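Local coordinates for protein mannose-6-phosphate isomerase (Helicobacter pylori, PDB 2QH5) that probably makes GDP-mannose from mannose 1-phosphate and GTP through this N-terminal nucleotidyltransferase domain, part of a longer type 2 mannose-6-phosphate isomerase, at residues L39-L50 with S112-E123. Sequence-based numbering, arbitrary orientation.
Sequences LFELSFKRNASL and SDHLIKDLQAYE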
loop_
_atom_site.group_PDB
_atom_site.type_symbol
_atom_site.label_atom_id
_atom_site.label_comp_id
_atom_site.label_asym_id
_atom_site.label_seq_id
_atom_site.Cartn_x
_atom_site.Cartn_y
_atom_site.Cartn_z
ATOM N N LEU A 39 -2.156 11.186 -11.168
ATOM C CA LEU A 39 -2.462 10.564 -9.875
ATOM C C LEU A 39 -1.189 10.105 -9.178
ATOM O O LEU A 39 -1.008 10.349 -7.982
ATOM C CB LEU A 39 -3.391 9.369 -10.061
ATOM C CG LEU A 39 -4.864 9.688 -10.280
ATOM C CD1 LEU A 39 -5.641 8.420 -10.639
ATOM C CD2 LEU A 39 -5.436 10.360 -9.040
ATOM N N PHE A 40 -0.313 9.459 -9.952
ATOM C CA PHE A 40 0.996 9.008 -9.500
ATOM C C PHE A 40 1.832 10.114 -8.843
ATOM O O PHE A 40 2.305 9.939 -7.720
ATOM C CB PHE A 40 1.769 8.350 -10.660
ATOM C CG PHE A 40 3.184 7.967 -10.311
ATOM C CD1 PHE A 40 3.451 6.781 -9.638
ATOM C CD2 PHE A 40 4.247 8.800 -10.649
ATOM C CE1 PHE A 40 4.750 6.442 -9.298
ATOM C CE2 PHE A 40 5.546 8.462 -10.315
ATOM C CZ PHE A 40 5.798 7.286 -9.638
ATOM N N GLU A 41 2.016 11.246 -9.523
ATOM C CA GLU A 41 2.810 12.335 -8.940
ATOM C C GLU A 41 2.095 13.066 -7.800
ATOM O O GLU A 41 2.740 13.616 -6.908
ATOM C CB GLU A 41 3.296 13.320 -10.004
ATOM C CG GLU A 41 2.219 14.133 -10.675
ATOM C CD GLU A 41 2.788 15.087 -11.701
ATOM O OE1 GLU A 41 2.689 14.775 -12.908
ATOM O OE2 GLU A 41 3.353 16.132 -11.299
ATOM N N LEU A 42 0.765 13.057 -7.830
ATOM C CA LEU A 42 -0.030 13.571 -6.719
ATOM C C LEU A 42 0.164 12.702 -5.478
ATOM O O LEU A 42 0.434 13.224 -4.386
ATOM C CB LEU A 42 -1.509 13.636 -7.107
ATOM C CG LEU A 42 -2.192 14.976 -7.427
ATOM C CD1 LEU A 42 -1.250 16.199 -7.474
ATOM C CD2 LEU A 42 -2.987 14.824 -8.715
ATOM N N SER A 43 0.040 11.383 -5.665
ATOM C CA SER A 43 0.271 10.400 -4.606
ATOM C C SER A 43 1.713 10.436 -4.094
ATOM O O SER A 43 1.957 10.251 -2.904
ATOM C CB SER A 43 -0.068 8.993 -5.089
ATOM O OG SER A 43 -1.451 8.845 -5.367
ATOM N N PHE A 44 2.663 10.677 -4.994
ATOM C CA PHE A 44 4.060 10.790 -4.601
ATOM C C PHE A 44 4.272 11.997 -3.697
ATOM O O PHE A 44 4.820 11.869 -2.600
ATOM C CB PHE A 44 5.003 10.870 -5.819
ATOM C CG PHE A 44 6.445 11.039 -5.432
ATOM C CD1 PHE A 44 7.053 12.284 -5.480
ATOM C CD2 PHE A 44 7.172 9.966 -4.954
ATOM C CE1 PHE A 44 8.378 12.444 -5.064
ATOM C CE2 PHE A 44 8.500 10.122 -4.542
ATOM C CZ PHE A 44 9.099 11.360 -4.601
ATOM N N LYS A 45 3.819 13.156 -4.179
ATOM C CA LYS A 45 4.031 14.454 -3.525
ATOM C C LYS A 45 3.406 14.498 -2.137
ATOM O O LYS A 45 4.021 14.990 -1.187
ATOM C CB LYS A 45 3.455 15.582 -4.398
ATOM C CG LYS A 45 3.737 17.005 -3.909
ATOM C CD LYS A 45 2.933 18.040 -4.703
ATOM C CE LYS A 45 3.323 19.471 -4.322
ATOM N NZ LYS A 45 2.476 20.490 -5.015
ATOM N N ARG A 46 2.186 13.971 -2.039
ATOM C CA ARG A 46 1.410 13.979 -0.799
ATOM C C ARG A 46 2.071 13.214 0.347
ATOM O O ARG A 46 2.025 13.670 1.489
ATOM C CB ARG A 46 -0.023 13.513 -1.079
ATOM C CG ARG A 46 -0.586 12.443 -0.175
ATOM C CD ARG A 46 -2.062 12.170 -0.473
ATOM N NE ARG A 46 -2.418 12.284 -1.890
ATOM C CZ ARG A 46 -2.758 11.263 -2.675
ATOM N NH1 ARG A 46 -2.792 10.021 -2.201
ATOM N NH2 ARG A 46 -3.067 11.486 -3.947
ATOM N N ASN A 47 2.720 12.087 0.036
ATOM C CA ASN A 47 3.404 11.279 1.054
ATOM C C ASN A 47 4.879 11.590 1.265
ATOM O O ASN A 47 5.430 11.265 2.312
ATOM C CB ASN A 47 3.253 9.797 0.753
ATOM C CG ASN A 47 1.819 9.335 0.829
ATOM O OD1 ASN A 47 1.308 9.036 1.907
ATOM N ND2 ASN A 47 1.162 9.263 -0.320
ATOM N N ALA A 48 5.524 12.205 0.277
ATOM C CA ALA A 48 6.976 12.435 0.342
ATOM C C ALA A 48 7.360 13.377 1.484
ATOM O O ALA A 48 8.449 13.262 2.068
ATOM C CB ALA A 48 7.494 12.967 -0.993
ATOM N N SER A 49 6.436 14.286 1.796
ATOM C CA SER A 49 6.590 15.311 2.826
ATOM C C SER A 49 6.543 14.721 4.235
ATOM O O SER A 49 7.115 15.282 5.179
ATOM C CB SER A 49 5.457 16.322 2.683
ATOM O OG SER A 49 4.821 16.185 1.421
ATOM N N LEU A 50 5.852 13.589 4.362
ATOM C CA LEU A 50 5.582 12.962 5.652
ATOM C C LEU A 50 6.610 11.877 5.957
ATOM O O LEU A 50 6.580 11.259 7.023
ATOM C CB LEU A 50 4.172 12.349 5.646
ATOM C CG LEU A 50 3.053 13.089 4.895
ATOM C CD1 LEU A 50 1.766 12.296 4.904
ATOM C CD2 LEU A 50 2.801 14.479 5.454
ATOM N N SER A 112 -1.067 4.361 -5.822
ATOM C CA SER A 112 -0.782 5.584 -6.576
ATOM C C SER A 112 -2.002 6.161 -7.288
ATOM O O SER A 112 -2.022 7.345 -7.609
ATOM C CB SER A 112 0.327 5.325 -7.595
ATOM O OG SER A 112 0.006 4.208 -8.402
ATOM N N ASP A 113 -3.008 5.324 -7.528
ATOM C CA ASP A 113 -4.234 5.740 -8.225
ATOM C C ASP A 113 -5.286 6.356 -7.286
ATOM O O ASP A 113 -6.490 6.128 -7.443
ATOM C CB ASP A 113 -4.830 4.570 -9.027
ATOM C CG ASP A 113 -5.023 3.305 -8.189
ATOM O OD1 ASP A 113 -5.037 2.200 -8.771
ATOM O OD2 ASP A 113 -5.160 3.402 -6.952
ATOM N N HIS A 114 -4.816 7.135 -6.314
ATOM C CA HIS A 114 -5.681 7.760 -5.323
ATOM C C HIS A 114 -5.737 9.268 -5.483
ATOM O O HIS A 114 -4.709 9.925 -5.691
ATOM C CB HIS A 114 -5.200 7.441 -3.905
ATOM C CG HIS A 114 -5.648 6.107 -3.393
ATOM N ND1 HIS A 114 -5.112 5.533 -2.260
ATOM C CD2 HIS A 114 -6.573 5.233 -3.858
ATOM C CE1 HIS A 114 -5.696 4.368 -2.044
ATOM N NE2 HIS A 114 -6.582 4.160 -3.001
ATOM N N LEU A 115 -6.946 9.808 -5.371
ATOM C CA LEU A 115 -7.143 11.247 -5.318
ATOM C C LEU A 115 -7.596 11.628 -3.908
ATOM O O LEU A 115 -8.616 11.141 -3.409
ATOM C CB LEU A 115 -8.171 11.696 -6.357
ATOM C CG LEU A 115 -7.928 12.994 -7.139
ATOM C CD1 LEU A 115 -9.178 13.336 -7.948
ATOM C CD2 LEU A 115 -7.507 14.179 -6.255
ATOM N N ILE A 116 -6.809 12.484 -3.269
ATOM C CA ILE A 116 -7.095 12.960 -1.928
ATOM C C ILE A 116 -6.907 14.471 -1.945
ATOM O O ILE A 116 -5.804 14.967 -2.187
ATOM C CB ILE A 116 -6.192 12.266 -0.876
ATOM C CG1 ILE A 116 -6.682 10.835 -0.631
ATOM C CG2 ILE A 116 -6.187 13.032 0.443
ATOM C CD1 ILE A 116 -5.608 9.861 -0.208
ATOM N N LYS A 117 -8.002 15.193 -1.709
ATOM C CA LYS A 117 -8.017 16.647 -1.838
ATOM C C LYS A 117 -7.780 17.396 -0.525
ATOM O O LYS A 117 -7.007 18.357 -0.491
ATOM C CB LYS A 117 -9.305 17.109 -2.520
ATOM C CG LYS A 117 -9.244 17.008 -4.037
ATOM C CD LYS A 117 -10.609 16.730 -4.644
ATOM C CE LYS A 117 -11.006 15.271 -4.462
ATOM N NZ LYS A 117 -12.364 14.981 -4.999
ATOM N N ASP A 118 -8.433 16.963 0.552
ATOM C CA ASP A 118 -8.167 17.546 1.865
ATOM C C ASP A 118 -6.863 16.970 2.402
ATOM O O ASP A 118 -6.838 15.873 2.954
ATOM C CB ASP A 118 -9.327 17.293 2.838
ATOM C CG ASP A 118 -9.293 18.219 4.053
ATOM O OD1 ASP A 118 -10.364 18.748 4.414
ATOM O OD2 ASP A 118 -8.209 18.422 4.649
ATOM N N LEU A 119 -5.782 17.722 2.229
ATOM C CA LEU A 119 -4.448 17.255 2.583
ATOM C C LEU A 119 -4.163 17.370 4.081
ATOM O O LEU A 119 -3.269 16.702 4.603
ATOM C CB LEU A 119 -3.394 18.004 1.761
ATOM C CG LEU A 119 -1.988 17.397 1.683
ATOM C CD1 LEU A 119 -1.504 17.304 0.239
ATOM C CD2 LEU A 119 -1.001 18.171 2.561
ATOM N N GLN A 120 -4.923 18.215 4.772
ATOM C CA GLN A 120 -4.750 18.377 6.217
ATOM C C GLN A 120 -5.396 17.218 6.975
ATOM O O GLN A 120 -4.826 16.705 7.941
ATOM C CB GLN A 120 -5.298 19.728 6.698
ATOM C CG GLN A 120 -4.793 20.142 8.084
ATOM C CD GLN A 120 -3.285 19.974 8.237
ATOM O OE1 GLN A 120 -2.502 20.595 7.515
ATOM N NE2 GLN A 120 -2.874 19.128 9.178
ATOM N N ALA A 121 -6.576 16.810 6.518
ATOM C CA ALA A 121 -7.270 15.646 7.057
ATOM C C ALA A 121 -6.501 14.353 6.764
ATOM O O ALA A 121 -6.577 13.384 7.535
ATOM C CB ALA A 121 -8.676 15.567 6.491
ATOM N N TYR A 122 -5.771 14.351 5.644
ATOM C CA TYR A 122 -4.887 13.246 5.279
ATOM C C TYR A 122 -3.717 13.154 6.242
ATOM O O TYR A 122 -3.401 12.079 6.742
ATOM C CB TYR A 122 -4.353 13.416 3.854
ATOM C CG TYR A 122 -3.477 12.264 3.409
ATOM C CD1 TYR A 122 -4.044 11.083 2.941
ATOM C CD2 TYR A 122 -2.083 12.346 3.470
ATOM C CE1 TYR A 122 -3.260 10.020 2.546
ATOM C CE2 TYR A 122 -1.286 11.282 3.076
ATOM C CZ TYR A 122 -1.884 10.121 2.614
ATOM O OH TYR A 122 -1.120 9.051 2.209
ATOM N N GLU A 123 -3.082 14.294 6.488
ATOM C CA GLU A 123 -1.882 14.378 7.312
ATOM C C GLU A 123 -2.150 13.981 8.761
ATOM O O GLU A 123 -1.281 13.403 9.424
ATOM C CB GLU A 123 -1.350 15.806 7.249
ATOM C CG GLU A 123 0.124 15.966 7.532
ATOM C CD GLU A 123 0.721 17.149 6.778
ATOM O OE1 GLU A 123 0.102 17.595 5.783
ATOM O OE2 GLU A 123 1.810 17.623 7.172
HETATM O O HOH W 1 -1.312 8.562 -0.503
#
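In the GT-A nucleotidyltransferase domain, Arg46 of helix 39-48 and Tyr122 of helix 119-134 meet beside the central sheet, an example of how one long side chain can tie a helix to both a loop and a neighbouring helix. The methylene CD of Arg46 sits over the centre of the Tyr122 ring, 3.7 Å from its centroid and 10° off the normal, a CH-pi contact. A bend about the CG-CD bond (chi3) carries the guanidinium, turned 78° from the phenol plane, between Ser43 CA on one face and Ile116 CB on the other. From there Arg46 NH2 donates to His114 O (2.9 Å), approaching from above the carbonyl plane. The loop so gripped, 112-118, connects strand 106-111 to helix 119-134 in this Rossmann-like half of the fold; the axes of 39-48 and 119-123 cross at -56°. Asn47, its amide held by ND2 donating to Ser43 O (2.9 Å), presents OD1 at the phenol edge, in the ring plane, 2.4 Å from Tyr122 OH, so short that the exact geometry is doubtful. One water accepts from Asn47 ND2 and, weakly, Arg46 NH1 while donating to Tyr122 OH. Toward the helix start, Leu39 CD2 packs on Leu115 CB (4.1 Å), and Ser43 OG lies 2.8 Å from Ser112 O. Further along the chain, Leu50 CD1 touches Tyr122 CE2 (3.7 Å), and its CD2 rests against the Glu123 carboxylate carbon.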